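Sulfite reductase [ferredoxin] (Mycobacterium tuberculosis, PDB 1ZJ8) acts as a siroheme- and [4Fe-4S]-dependent sulfite reductase, drawing six electrons from reduced ferredoxin to convert sulfite into sulfide. Local coordinates at residues 119-124 and 367-372; 196-201 and 275-280; 224-229 and 340-345; 457-462 and 539-544; 518-523 and 560-565. All coordinates share one frame; numbering follows the deposited sequence.

Contact 1: 119-124 and 367-372; sequences AALRTL and TILTAV
L121 reaches across to L369 and V372 with both of its methyl branches. Its CG stands anti to the backbone N (chi1 -172°), and the branched end beyond it comes nearer the facing helix than the direction of its CB would suggest. CD2 lies 3.6 Å from V372 CG1 and 3.6 Å from the carbonyl O of L369, so it rests on backbone as well as side chain. The other branch, CD1, meets L369 CD2 at 4.0 Å, and the two leucine side chains cross at about a right angle. L369 also turns CD1 to L124, 4.3 Å from its CB. The two helices run nearly antiparallel here, at 158°, with their axes 7.7 Å apart. They belong to the two ferredoxin-like half domains, and each follows a strand lent to the other half: helix 118-131 comes after strand 115-116, which edges the sheet of strand 384-386, while helix 366-379 comes after strand 363-365, which pairs with strand 135-138. I384 of that first sheet underlies both L121 and V372. Along the more open border of the interface, R122 NH1 passes T370 CG2 at 4.2 Å on its way to a salt bridge with D374. T370 OG1 faces the R122 carbonyl O from 3.9 Å, but its hydrogen bond is to G366 O, within its own helix.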
# COMPACT_ATOMS: atom_id res chain seq x y z
N ALA A 119 2.09 -7.78 22.14
CA ALA A 119 3.07 -8.88 22.05
C ALA A 119 3.60 -9.07 20.62
O ALA A 119 4.81 -9.25 20.43
CB ALA A 119 2.46 -10.18 22.56
N ALA A 120 2.70 -9.01 19.64
CA ALA A 120 3.07 -9.18 18.25
C ALA A 120 3.95 -8.01 17.79
O ALA A 120 4.89 -8.22 17.03
CB ALA A 120 1.82 -9.30 17.37
N LEU A 121 3.62 -6.81 18.25
CA LEU A 121 4.38 -5.61 17.90
C LEU A 121 5.80 -5.67 18.50
O LEU A 121 6.77 -5.24 17.86
CB LEU A 121 3.65 -4.36 18.40
CG LEU A 121 4.26 -3.03 17.92
CD1 LEU A 121 3.89 -2.78 16.46
CD2 LEU A 121 3.87 -1.83 18.81
N ARG A 122 5.92 -6.22 19.71
CA ARG A 122 7.22 -6.44 20.33
C ARG A 122 8.09 -7.45 19.57
O ARG A 122 9.30 -7.24 19.41
CB ARG A 122 7.02 -6.92 21.76
CG ARG A 122 8.32 -7.09 22.50
CD ARG A 122 8.07 -7.67 23.87
NE ARG A 122 6.97 -7.01 24.56
CZ ARG A 122 7.05 -5.80 25.11
NH1 ARG A 122 8.19 -5.11 25.06
NH2 ARG A 122 5.98 -5.28 25.72
N THR A 123 7.46 -8.53 19.11
CA THR A 123 8.14 -9.55 18.33
C THR A 123 8.69 -8.92 17.04
O THR A 123 9.88 -9.02 16.76
CB THR A 123 7.17 -10.73 18.02
OG1 THR A 123 6.67 -11.29 19.25
CG2 THR A 123 7.86 -11.83 17.15
N LEU A 124 7.83 -8.23 16.30
CA LEU A 124 8.26 -7.45 15.15
C LEU A 124 9.47 -6.58 15.46
O LEU A 124 10.39 -6.46 14.65
CB LEU A 124 7.11 -6.56 14.69
CG LEU A 124 6.20 -7.15 13.62
CD1 LEU A 124 6.22 -8.69 13.58
CD2 LEU A 124 4.76 -6.65 13.83
N THR A 367 14.05 -0.94 17.27
CA THR A 367 14.10 -0.22 18.55
C THR A 367 12.85 0.58 18.79
O THR A 367 12.39 0.65 19.94
CB THR A 367 15.26 0.79 18.60
OG1 THR A 367 16.49 0.08 18.45
CG2 THR A 367 15.29 1.56 19.92
N ILE A 368 12.32 1.21 17.74
CA ILE A 368 11.13 2.04 17.90
C ILE A 368 9.87 1.19 18.13
O ILE A 368 9.07 1.49 19.03
CB ILE A 368 10.93 3.00 16.73
CG1 ILE A 368 11.91 4.16 16.88
CG2 ILE A 368 9.48 3.56 16.72
CD1 ILE A 368 11.92 5.11 15.72
N LEU A 369 9.70 0.15 17.32
CA LEU A 369 8.53 -0.72 17.45
C LEU A 369 8.49 -1.33 18.85
O LEU A 369 7.42 -1.48 19.47
CB LEU A 369 8.55 -1.83 16.38
CG LEU A 369 8.32 -1.38 14.93
CD1 LEU A 369 8.53 -2.52 13.94
CD2 LEU A 369 6.91 -0.84 14.75
N THR A 370 9.67 -1.70 19.36
CA THR A 370 9.74 -2.31 20.67
C THR A 370 9.42 -1.24 21.69
O THR A 370 8.68 -1.48 22.64
CB THR A 370 11.07 -3.04 20.92
OG1 THR A 370 11.28 -3.95 19.84
CG2 THR A 370 11.04 -3.85 22.22
N ALA A 371 9.95 -0.04 21.46
CA ALA A 371 9.69 1.09 22.36
C ALA A 371 8.19 1.39 22.50
O ALA A 371 7.71 1.68 23.62
CB ALA A 371 10.44 2.31 21.87
N VAL A 372 7.48 1.32 21.38
CA VAL A 372 6.03 1.55 21.33
C VAL A 372 5.28 0.45 22.09
O VAL A 372 4.29 0.72 22.78
CB VAL A 372 5.49 1.60 19.85
CG1 VAL A 372 3.95 1.63 19.83
CG2 VAL A 372 6.05 2.78 19.07

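Contact 2: 196-201 and 275-280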
# COMPACT_ATOMS: atom_id res chain seq x y z
N THR A 196 -14.52 -6.51 10.23
CA THR A 196 -13.32 -7.28 10.54
C THR A 196 -13.57 -8.77 10.38
O THR A 196 -12.77 -9.47 9.78
CB THR A 196 -12.85 -7.07 11.95
OG1 THR A 196 -12.62 -5.68 12.17
CG2 THR A 196 -11.56 -7.85 12.20
N TRP A 197 -14.70 -9.24 10.90
CA TRP A 197 -15.08 -10.63 10.71
C TRP A 197 -14.88 -11.15 9.29
O TRP A 197 -14.45 -12.30 9.11
CB TRP A 197 -16.54 -10.84 11.07
CG TRP A 197 -16.92 -12.27 10.99
CD1 TRP A 197 -16.81 -13.21 11.97
CD2 TRP A 197 -17.49 -12.94 9.86
NE1 TRP A 197 -17.28 -14.42 11.54
CE2 TRP A 197 -17.70 -14.28 10.24
CE3 TRP A 197 -17.86 -12.53 8.57
CZ2 TRP A 197 -18.25 -15.22 9.36
CZ3 TRP A 197 -18.41 -13.45 7.71
CH2 TRP A 197 -18.60 -14.79 8.11
N ALA A 198 -15.20 -10.35 8.28
CA ALA A 198 -15.08 -10.81 6.90
C ALA A 198 -13.61 -11.02 6.53
O ALA A 198 -13.27 -11.97 5.84
CB ALA A 198 -15.74 -9.83 5.93
N ILE A 199 -12.75 -10.10 6.98
CA ILE A 199 -11.33 -10.12 6.64
C ILE A 199 -10.72 -11.32 7.25
O ILE A 199 -9.90 -11.99 6.64
CB ILE A 199 -10.58 -8.87 7.19
CG1 ILE A 199 -11.10 -7.61 6.49
CG2 ILE A 199 -9.03 -9.05 7.06
CD1 ILE A 199 -10.32 -6.34 6.77
N GLU A 200 -11.12 -11.58 8.49
CA GLU A 200 -10.58 -12.68 9.22
C GLU A 200 -10.96 -13.99 8.58
O GLU A 200 -10.10 -14.85 8.45
CB GLU A 200 -11.02 -12.59 10.66
CG GLU A 200 -10.32 -11.43 11.38
CD GLU A 200 -10.56 -11.45 12.88
OE1 GLU A 200 -11.60 -12.00 13.33
OE2 GLU A 200 -9.71 -10.90 13.60
N GLU A 201 -12.21 -14.13 8.16
CA GLU A 201 -12.66 -15.34 7.43
C GLU A 201 -11.92 -15.55 6.09
O GLU A 201 -11.51 -16.67 5.76
CB GLU A 201 -14.16 -15.30 7.17
CG GLU A 201 -15.01 -15.80 8.31
CD GLU A 201 -14.60 -17.18 8.73
OE1 GLU A 201 -14.33 -18.01 7.83
OE2 GLU A 201 -14.53 -17.44 9.96
N GLY A 275 -22.22 -11.25 6.25
CA GLY A 275 -22.08 -12.71 6.20
C GLY A 275 -21.69 -13.29 4.84
O GLY A 275 -21.04 -14.32 4.76
N GLU A 276 -22.07 -12.61 3.76
CA GLU A 276 -21.86 -13.09 2.40
C GLU A 276 -20.56 -12.54 1.77
O GLU A 276 -20.22 -12.89 0.63
CB GLU A 276 -23.07 -12.72 1.51
CG GLU A 276 -24.32 -13.66 1.59
CD GLU A 276 -25.65 -13.03 1.06
OE1 GLU A 276 -25.66 -12.08 0.23
OE2 GLU A 276 -26.73 -13.50 1.51
N VAL A 277 -19.81 -11.71 2.52
CA VAL A 277 -18.64 -11.01 1.97
C VAL A 277 -17.52 -11.97 1.57
O VAL A 277 -17.04 -11.88 0.43
CB VAL A 277 -18.12 -9.86 2.92
CG1 VAL A 277 -16.81 -9.23 2.41
CG2 VAL A 277 -19.18 -8.77 3.06
N PRO A 278 -17.08 -12.86 2.47
CA PRO A 278 -16.07 -13.87 2.09
C PRO A 278 -16.41 -14.67 0.82
O PRO A 278 -15.54 -14.96 -0.02
CB PRO A 278 -16.02 -14.79 3.33
CG PRO A 278 -16.44 -13.93 4.47
CD PRO A 278 -17.46 -12.97 3.89
N GLU A 279 -17.70 -15.01 0.70
CA GLU A 279 -18.25 -15.78 -0.42
C GLU A 279 -18.11 -15.00 -1.75
O GLU A 279 -17.61 -15.50 -2.78
CB GLU A 279 -19.74 -15.98 -0.12
CG GLU A 279 -20.33 -17.32 -0.40
CD GLU A 279 -21.85 -17.32 -0.17
OE1 GLU A 279 -22.55 -16.38 -0.63
OE2 GLU A 279 -22.36 -18.28 0.47
N VAL A 280 -18.57 -13.76 -1.71
CA VAL A 280 -18.57 -12.90 -2.87
C VAL A 280 -17.13 -12.58 -3.26
O VAL A 280 -16.80 -12.51 -4.45
CB VAL A 280 -19.35 -11.62 -2.57
CG1 VAL A 280 -19.19 -10.61 -3.71
CG2 VAL A 280 -20.82 -11.94 -2.31
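A198 and P278 mark the closest approach of the two backbones, with their CA atoms 5.8 Å apart. Segment 196-201 is the opening turn and a half of helix 196-206. Segment 275-280 passes from a 3-10 turn at G275 and E276 into helix 277-291, so the pyrrolidine ring of P278 sits in a first helical turn, where a missing N-H costs no bond. Both A198 and P278 aim their CB atoms at the partner segment. A198 CB nestles against V277 CG1 at 3.7 Å and also touches P278 CD at 4.1 Å. P278 CG meets two residues one helical turn apart, 3.8 Å from E201 CB and 3.8 Å from W197 CZ3. The indole CG is anti to the backbone N (chi1 -176°), and the ring beyond it comes nearer the partner segment. The tryptophan and proline side chains cross at about a right angle, CZ3 doing the touching, and CZ3 also reaches G275 CA at 4.0 Å. E201 CG lies over one indole face, near the rim. The chain of E201 bends at chi2 (-54°), and its carboxylate leads away from the contact to salt bridges with R204 and R205. No hydrogen bond links the two segments. Beneath them, I199 and V277 both rest on I223 of strand 219-224, and V277 also on F238. Two helices thus pack side by side on one face of a mixed sheet, the first of them forming the beta-alpha-beta crossover between parallel neighbours 176-181 and 219-224, in the first of the two 4Fe-4S-type domains of this family.

Contact 3: 224-229 and 340-345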
# COMPACT_ATOMS: atom_id res chain seq x y z
N SER A 224 -13.77 -2.15 4.57
CA SER A 224 -13.95 -1.22 5.70
C SER A 224 -15.34 -0.58 5.74
O SER A 224 -15.94 -0.31 4.71
CB SER A 224 -12.87 -0.11 5.65
OG SER A 224 -13.07 0.91 6.62
N GLY A 225 -15.83 -0.31 6.95
CA GLY A 225 -17.04 0.49 7.15
C GLY A 225 -16.80 1.99 7.20
O GLY A 225 -17.67 2.75 7.63
N LEU A 226 -15.58 2.41 6.82
CA LEU A 226 -15.25 3.81 6.49
C LEU A 226 -14.54 3.82 5.14
O LEU A 226 -14.02 2.81 4.71
CB LEU A 226 -14.29 4.43 7.53
CG LEU A 226 -14.79 4.78 8.92
CD1 LEU A 226 -13.63 5.28 9.79
CD2 LEU A 226 -15.90 5.81 8.84
N GLN A 227 -14.48 4.97 4.48
CA GLN A 227 -13.64 5.12 3.28
C GLN A 227 -12.24 5.60 3.70
O GLN A 227 -11.87 6.72 3.38
CB GLN A 227 -14.25 6.14 2.29
CG GLN A 227 -15.63 5.79 1.70
CD GLN A 227 -16.34 7.04 1.13
OE1 GLN A 227 -15.84 7.66 0.19
NE2 GLN A 227 -17.47 7.41 1.71
N ASP A 228 -11.50 4.75 4.43
CA ASP A 228 -10.13 5.06 4.89
C ASP A 228 -9.09 4.08 4.35
O ASP A 228 -8.02 3.93 4.92
CB ASP A 228 -10.06 5.12 6.42
CG ASP A 228 -10.54 3.84 7.08
OD1 ASP A 228 -10.65 2.80 6.39
OD2 ASP A 228 -10.83 3.89 8.29
N VAL A 229 -9.43 3.41 3.25
CA VAL A 229 -8.61 2.32 2.69
C VAL A 229 -8.38 2.44 1.17
O VAL A 229 -8.19 1.45 0.46
CB VAL A 229 -9.25 0.92 3.01
CG1 VAL A 229 -9.29 0.66 4.52
CG2 VAL A 229 -10.66 0.81 2.43
N ILE A 340 -9.54 10.18 5.22
CA ILE A 340 -9.42 9.84 6.63
C ILE A 340 -8.10 9.10 6.88
O ILE A 340 -7.95 7.91 6.55
CB ILE A 340 -10.60 8.95 7.08
CG1 ILE A 340 -11.94 9.62 6.73
CG2 ILE A 340 -10.49 8.62 8.59
CD1 ILE A 340 -12.55 9.14 5.45
N ASP A 341 -7.14 9.79 7.49
CA ASP A 341 -5.88 9.12 7.85
C ASP A 341 -5.80 8.72 9.31
O ASP A 341 -4.86 8.03 9.69
CB ASP A 341 -4.64 9.93 7.44
CG ASP A 341 -4.52 11.27 8.16
OD1 ASP A 341 -5.27 11.50 9.10
OD2 ASP A 341 -3.64 12.08 7.79
N HIS A 342 -6.78 9.13 10.12
CA HIS A 342 -6.83 8.82 11.55
C HIS A 342 -5.67 9.33 12.37
O HIS A 342 -5.41 8.83 13.43
CB HIS A 342 -6.96 7.31 11.76
CG HIS A 342 -8.19 6.73 11.14
ND1 HIS A 342 -9.46 7.05 11.57
CD2 HIS A 342 -8.34 5.86 10.12
CE1 HIS A 342 -10.34 6.41 10.84
NE2 HIS A 342 -9.69 5.69 9.94
N VAL A 343 -4.99 10.36 11.91
CA VAL A 343 -3.92 10.95 12.69
C VAL A 343 -4.46 11.88 13.80
O VAL A 343 -5.39 12.64 13.58
CB VAL A 343 -2.91 11.66 11.76
CG1 VAL A 343 -2.16 12.76 12.47
CG2 VAL A 343 -1.94 10.62 11.16
N GLY A 344 -3.86 11.81 15.00
CA GLY A 344 -4.32 12.63 16.13
C GLY A 344 -5.17 11.80 17.07
O GLY A 344 -5.19 10.56 16.96
N VAL A 345 -5.88 12.47 17.98
CA VAL A 345 -6.64 11.78 19.03
C VAL A 345 -8.11 11.77 18.67
O VAL A 345 -8.63 12.79 18.22
CB VAL A 345 -6.49 12.46 20.41
CG1 VAL A 345 -7.15 11.62 21.49
CG2 VAL A 345 -5.05 12.69 20.76
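D228 and H342 have their CG atoms set by the first torsions: the aspartate CG stands between its own backbone N and carbonyl carbon (chi1 57°), while the histidine CG lies anti to its carbonyl carbon (chi1 -60°). Between the groups beyond them runs a nearly straight hydrogen bond from H342 NE2 to D228 OD2, 2.7 Å long with an angle of 169° at the proton. The carboxylate lies close to the imidazole plane yet is turned steeply against it, and OD2 is met on its anti side. That oxygen also bonds S182 OG, and H342 ND1 bonds Q346 NE2, so both ring nitrogens have partners; a neutral ring protonated on NE2 would fit this pattern. L226 CD1 comes in at the ring edge, 3.6 Å from H342 CE1. I340 CG2, from the same segment, lies over one face of the ring near its rim. The contact ties the loop between strands 219-224 and 236-243, part of a 4Fe-4S-type domain, to the lead-in of strand 344-347, the outer strand of a sheet in the ferredoxin-like part. In that loop Q227 centres an inverse gamma turn, and its carbonyl O faces I340 CD1 at 3.3 Å. Beside it, D228 CB packs on I340 CB at 3.9 Å. In segment 340-345, D341 OD1 accepts from V343 N at 3.0 Å in an Asx turn, while its OD2 pairs with R423.

Contact 4: 457-462 and 539-544; sequences EDINSQ and VVRNFV
D458 and R541 cross obliquely, carboxylate and guanidinium planes 43° apart, so they meet as a skewed pair and not as a flat, two-pronged one. The salt bridge runs from D458 OD2 to R541 NH2 at 3.2 Å, and the same oxygen stands 3.3 Å from R541 NH1. R541 reaches the aspartate with a chain extended from CG to NE, its CG anti to the carbonyl carbon (chi1 -67°). On the way, NE is held by D537, one turn earlier in the same helix, so the arginine is shared between a partner in its own helix and one across the gap. I459 comes in at the edge of the guanidinium: its CD1 lies near the plane, 3.6 Å from NH1. Further along, V544 faces the other segment with both methyls. CG1 meets Q462 CB at 3.9 Å, the two side chains crossing at about a right angle, while CG2 only grazes I459 CG1 at 4.4 Å. The nearest CA atoms, those of Q462 and V544, are 7.7 Å apart. V540 packs on W421 of helix 420-424, and F543 meets the rings of F553 and W556, so helix 532-545 also touches helix 553-559. The contact joins the end of the helical crossover between parallel strands 425-427 and 469-472 to the helix that follows strand 520-528, an outer layer of the second alpha/beta 4Fe-4S-type domain.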
# COMPACT_ATOMS: atom_id res chain seq x y z
N GLU A 457 7.24 27.78 7.16
CA GLU A 457 6.59 28.15 8.41
C GLU A 457 5.98 29.56 8.27
O GLU A 457 4.85 29.81 8.67
CB GLU A 457 7.60 28.04 9.56
CG GLU A 457 7.12 28.57 10.89
CD GLU A 457 7.33 30.07 11.08
OE1 GLU A 457 8.09 30.71 10.31
OE2 GLU A 457 6.71 30.61 12.03
N ASP A 458 6.79 30.47 7.72
CA ASP A 458 6.36 31.67 6.99
C ASP A 458 4.86 31.76 6.70
O ASP A 458 4.20 32.71 7.10
CB ASP A 458 7.16 31.60 5.68
CG ASP A 458 6.78 32.66 4.69
OD1 ASP A 458 5.60 33.07 4.62
OD2 ASP A 458 7.70 33.06 3.94
N ILE A 459 4.36 30.75 6.00
CA ILE A 459 3.04 30.76 5.37
C ILE A 459 2.03 29.82 6.05
O ILE A 459 0.84 29.86 5.74
CB ILE A 459 3.18 30.34 3.87
CG1 ILE A 459 2.35 31.27 2.98
CG2 ILE A 459 2.84 28.84 3.62
CD1 ILE A 459 2.99 32.64 2.78
N ASN A 460 2.52 28.96 6.94
CA ASN A 460 1.69 27.90 7.56
C ASN A 460 0.35 28.38 8.13
O ASN A 460 -0.64 27.66 8.08
CB ASN A 460 2.50 27.20 8.65
CG ASN A 460 1.75 26.02 9.26
OD1 ASN A 460 1.00 25.32 8.58
ND2 ASN A 460 1.96 25.80 10.55
N SER A 461 0.35 29.58 8.69
CA SER A 461 -0.87 30.26 9.14
C SER A 461 -2.05 30.13 8.13
O SER A 461 -3.19 29.85 8.53
CB SER A 461 -0.54 31.74 9.40
OG SER A 461 0.27 32.29 8.36
N GLN A 462 -1.75 30.33 6.84
CA GLN A 462 -2.76 30.34 5.78
C GLN A 462 -3.26 28.95 5.36
O GLN A 462 -4.30 28.83 4.71
CB GLN A 462 -2.21 31.02 4.52
CG GLN A 462 -2.29 32.53 4.52
CD GLN A 462 -1.02 33.17 5.02
OE1 GLN A 462 -0.19 33.62 4.23
NE2 GLN A 462 -0.86 33.20 6.34
N VAL A 539 5.74 26.48 -5.90
CA VAL A 539 4.37 26.20 -6.34
C VAL A 539 3.33 26.47 -5.25
O VAL A 539 2.24 26.97 -5.53
CB VAL A 539 4.22 24.74 -6.87
CG1 VAL A 539 4.01 23.73 -5.73
CG2 VAL A 539 3.07 24.65 -7.85
N VAL A 540 3.68 26.15 -4.02
CA VAL A 540 2.76 26.31 -2.90
C VAL A 540 2.61 27.80 -2.58
O VAL A 540 1.55 28.24 -2.19
CB VAL A 540 3.23 25.51 -1.66
CG1 VAL A 540 2.43 25.88 -0.42
CG2 VAL A 540 3.13 23.99 -1.92
N ARG A 541 3.67 28.57 -2.76
CA ARG A 541 3.57 30.01 -2.60
C ARG A 541 2.71 30.63 -3.70
O ARG A 541 1.88 31.47 -3.41
CB ARG A 541 4.97 30.62 -2.56
CG ARG A 541 5.72 30.21 -1.31
CD ARG A 541 6.99 31.01 -1.13
NE ARG A 541 7.68 30.57 0.06
CZ ARG A 541 7.25 30.80 1.30
NH1 ARG A 541 6.15 31.50 1.51
NH2 ARG A 541 7.94 30.33 2.33
N ASN A 542 2.92 30.21 -4.96
CA ASN A 542 2.05 30.59 -6.08
C ASN A 542 0.60 30.20 -5.77
O ASN A 542 -0.35 30.92 -6.12
CB ASN A 542 2.49 29.91 -7.38
CG ASN A 542 3.76 30.50 -7.97
OD1 ASN A 542 4.41 31.36 -7.36
ND2 ASN A 542 4.13 30.04 -9.16
N PHE A 543 0.43 29.04 -5.12
CA PHE A 543 -0.91 28.62 -4.74
C PHE A 543 -1.56 29.61 -3.79
O PHE A 543 -2.72 29.96 -3.99
CB PHE A 543 -0.93 27.21 -4.12
CG PHE A 543 -2.28 26.80 -3.56
CD1 PHE A 543 -3.39 26.72 -4.37
CD2 PHE A 543 -2.43 26.51 -2.21
CE1 PHE A 543 -4.63 26.36 -3.84
CE2 PHE A 543 -3.67 26.14 -1.69
CZ PHE A 543 -4.77 26.07 -2.51
N VAL A 544 -0.83 30.10 -2.80
CA VAL A 544 -1.43 31.01 -1.80
C VAL A 544 -1.54 32.47 -2.32
O VAL A 544 -2.21 33.29 -1.73
CB VAL A 544 -0.72 30.92 -0.40
CG1 VAL A 544 -1.66 31.34 0.72
CG2 VAL A 544 -0.25 29.50 -0.13

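Contact 5: 518-523 and 560-565; sequences FGRKLR and AEEDDL
E562 holds two arginines, one on each carboxylate oxygen. OE2 meets R520 NH2 at 2.7 Å and OE1 meets R523 NH2 at 2.9 Å, both as salt bridges. R520 presents its edge, with OE2 near the guanidinium plane, but the carboxylate is turned 88° against that plane; for R523 the planes are 69° apart. L565 CD1 lies over one face of the R520 guanidinium, toward its rim and 3.8 Å from NH1. Between the two arginines in sequence, L522 runs past E562 in the opposite direction, its CD2 3.8 Å from OE2, and its CD1 packs on L565 CB at 3.7 Å. R520 CG stands between its backbone N and carbonyl carbon (chi1 38°), and the chain bends at chi3. Further out, R520 NH1 is anchored on V557 O in the last turn of helix 553-559, and L565 O is bonded by Y535 OH. L508 of the adjoining strand 500-508 touches both leucines. The C-terminal tail is thereby laid against the start of strand 520-528, at the outer edge of its sheet. Two positive groups on one carboxylate would be expected to favour the ionised form of E562; the R523 pair, at the exposed side, is probably more screened by solvent.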
# COMPACT_ATOMS: atom_id res chain seq x y z
N PHE A 518 -7.29 11.59 -11.53
CA PHE A 518 -5.83 11.59 -11.46
C PHE A 518 -5.27 12.98 -11.68
O PHE A 518 -6.00 13.91 -12.08
CB PHE A 518 -5.27 10.58 -12.45
CG PHE A 518 -5.85 9.22 -12.27
CD1 PHE A 518 -5.59 8.50 -11.10
CD2 PHE A 518 -6.69 8.67 -13.23
CE1 PHE A 518 -6.15 7.25 -10.91
CE2 PHE A 518 -7.26 7.43 -13.06
CZ PHE A 518 -6.99 6.70 -11.89
N GLY A 519 -3.99 13.15 -11.36
CA GLY A 519 -3.32 14.44 -11.48
C GLY A 519 -2.90 14.68 -12.92
O GLY A 519 -2.75 13.72 -13.68
N ARG A 520 -2.72 15.95 -13.28
CA ARG A 520 -2.29 16.29 -14.63
C ARG A 520 -0.77 16.39 -14.70
O ARG A 520 -0.10 16.78 -13.74
CB ARG A 520 -2.99 17.54 -15.18
CG ARG A 520 -3.24 18.67 -14.19
CD ARG A 520 -3.71 19.97 -14.89
NE ARG A 520 -2.67 20.56 -15.76
CZ ARG A 520 -2.53 21.86 -16.05
NH1 ARG A 520 -3.35 22.79 -15.54
NH2 ARG A 520 -1.55 22.25 -16.85
N LYS A 521 -0.24 15.99 -15.85
CA LYS A 521 1.19 15.86 -16.08
C LYS A 521 1.58 17.15 -16.78
O LYS A 521 0.76 17.74 -17.47
CB LYS A 521 1.47 14.65 -16.97
CG LYS A 521 0.54 13.44 -16.67
CD LYS A 521 0.65 12.32 -17.70
CE LYS A 521 1.97 11.58 -17.60
NZ LYS A 521 1.79 10.11 -17.74
N LEU A 522 2.81 17.62 -16.58
CA LEU A 522 3.24 18.87 -17.21
C LEU A 522 4.19 18.64 -18.38
O LEU A 522 4.94 17.66 -18.42
CB LEU A 522 3.81 19.87 -16.19
CG LEU A 522 2.75 20.57 -15.30
CD1 LEU A 522 3.37 21.78 -14.60
CD2 LEU A 522 1.48 20.99 -16.08
N ARG A 523 4.14 19.60 -19.31
CA ARG A 523 4.62 19.42 -20.68
C ARG A 523 6.12 19.13 -20.80
O ARG A 523 6.52 17.98 -21.01
CB ARG A 523 4.24 20.68 -21.50
CG ARG A 523 4.94 20.86 -22.88
CD ARG A 523 4.27 21.95 -23.76
NE ARG A 523 3.61 22.99 -22.94
CZ ARG A 523 2.63 23.79 -23.35
NH1 ARG A 523 2.16 23.75 -24.60
NH2 ARG A 523 2.12 24.68 -22.50
N ALA A 560 -4.82 27.99 -12.94
CA ALA A 560 -3.62 28.84 -12.96
C ALA A 560 -2.77 28.59 -14.22
O ALA A 560 -2.78 27.49 -14.78
CB ALA A 560 -2.81 28.64 -11.70
N GLU A 561 -2.06 29.61 -14.66
CA GLU A 561 -1.25 29.49 -15.87
C GLU A 561 -0.19 28.40 -15.68
O GLU A 561 0.25 28.14 -14.57
CB GLU A 561 -0.61 30.83 -16.21
CG GLU A 561 -1.62 31.96 -16.46
CD GLU A 561 -1.02 33.34 -16.26
OE1 GLU A 561 -0.19 33.53 -15.34
OE2 GLU A 561 -1.39 34.26 -17.03
N GLU A 562 0.21 27.77 -16.77
CA GLU A 562 1.22 26.71 -16.73
C GLU A 562 2.57 27.18 -16.18
O GLU A 562 3.36 26.36 -15.73
CB GLU A 562 1.43 26.13 -18.13
CG GLU A 562 1.47 24.61 -18.18
CD GLU A 562 0.51 24.04 -19.21
OE1 GLU A 562 0.25 24.72 -20.24
OE2 GLU A 562 -0.01 22.92 -18.99
N ASP A 563 2.83 28.48 -16.24
CA ASP A 563 4.04 29.05 -15.64
C ASP A 563 3.98 28.96 -14.12
O ASP A 563 4.99 28.69 -13.47
CB ASP A 563 4.23 30.54 -15.98
CG ASP A 563 4.09 30.82 -17.46
OD1 ASP A 563 2.97 30.65 -17.99
OD2 ASP A 563 5.10 31.24 -18.07
N ASP A 564 2.80 29.20 -13.56
CA ASP A 564 2.61 29.14 -12.11
C ASP A 564 2.73 27.73 -11.50
O ASP A 564 2.68 27.58 -10.27
CB ASP A 564 1.24 29.71 -11.71
CG ASP A 564 1.16 31.22 -11.85
OD1 ASP A 564 2.13 31.86 -12.31
OD2 ASP A 564 0.10 31.77 -11.47
N LEU A 565 2.88 26.71 -12.34
CA LEU A 565 2.94 25.32 -11.89
C LEU A 565 4.30 24.65 -12.17
O LEU A 565 4.42 23.43 -12.03
CB LEU A 565 1.81 24.50 -12.55
CG LEU A 565 0.33 24.92 -12.42
CD1 LEU A 565 -0.53 24.00 -13.26
CD2 LEU A 565 -0.18 24.92 -10.97

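Overall arrangement
Contact 1 is the buried one and is apolar at its centre; contacts 2, 3 and 5 are partly buried, and contact 4 lies on the surface. Contacts 2 and 4 both involve helices beside mixed sheets, in the first and second 4Fe-4S-type domains, yet contact 2 relies on proline, alanine and indole where contact 4 adds an ion pair. Contact 3 differs in using a buried histidine-carboxylate bond between loops; it comes within about 6 Å of contact 2, nearest atoms. Contacts 4 and 5 use consecutive elements, helix 532-545 and strand 520-528, and touch, N542 ND2 lying 3.1 Å from D564 O in a probable hydrogen bond; both turn to charge near the periphery.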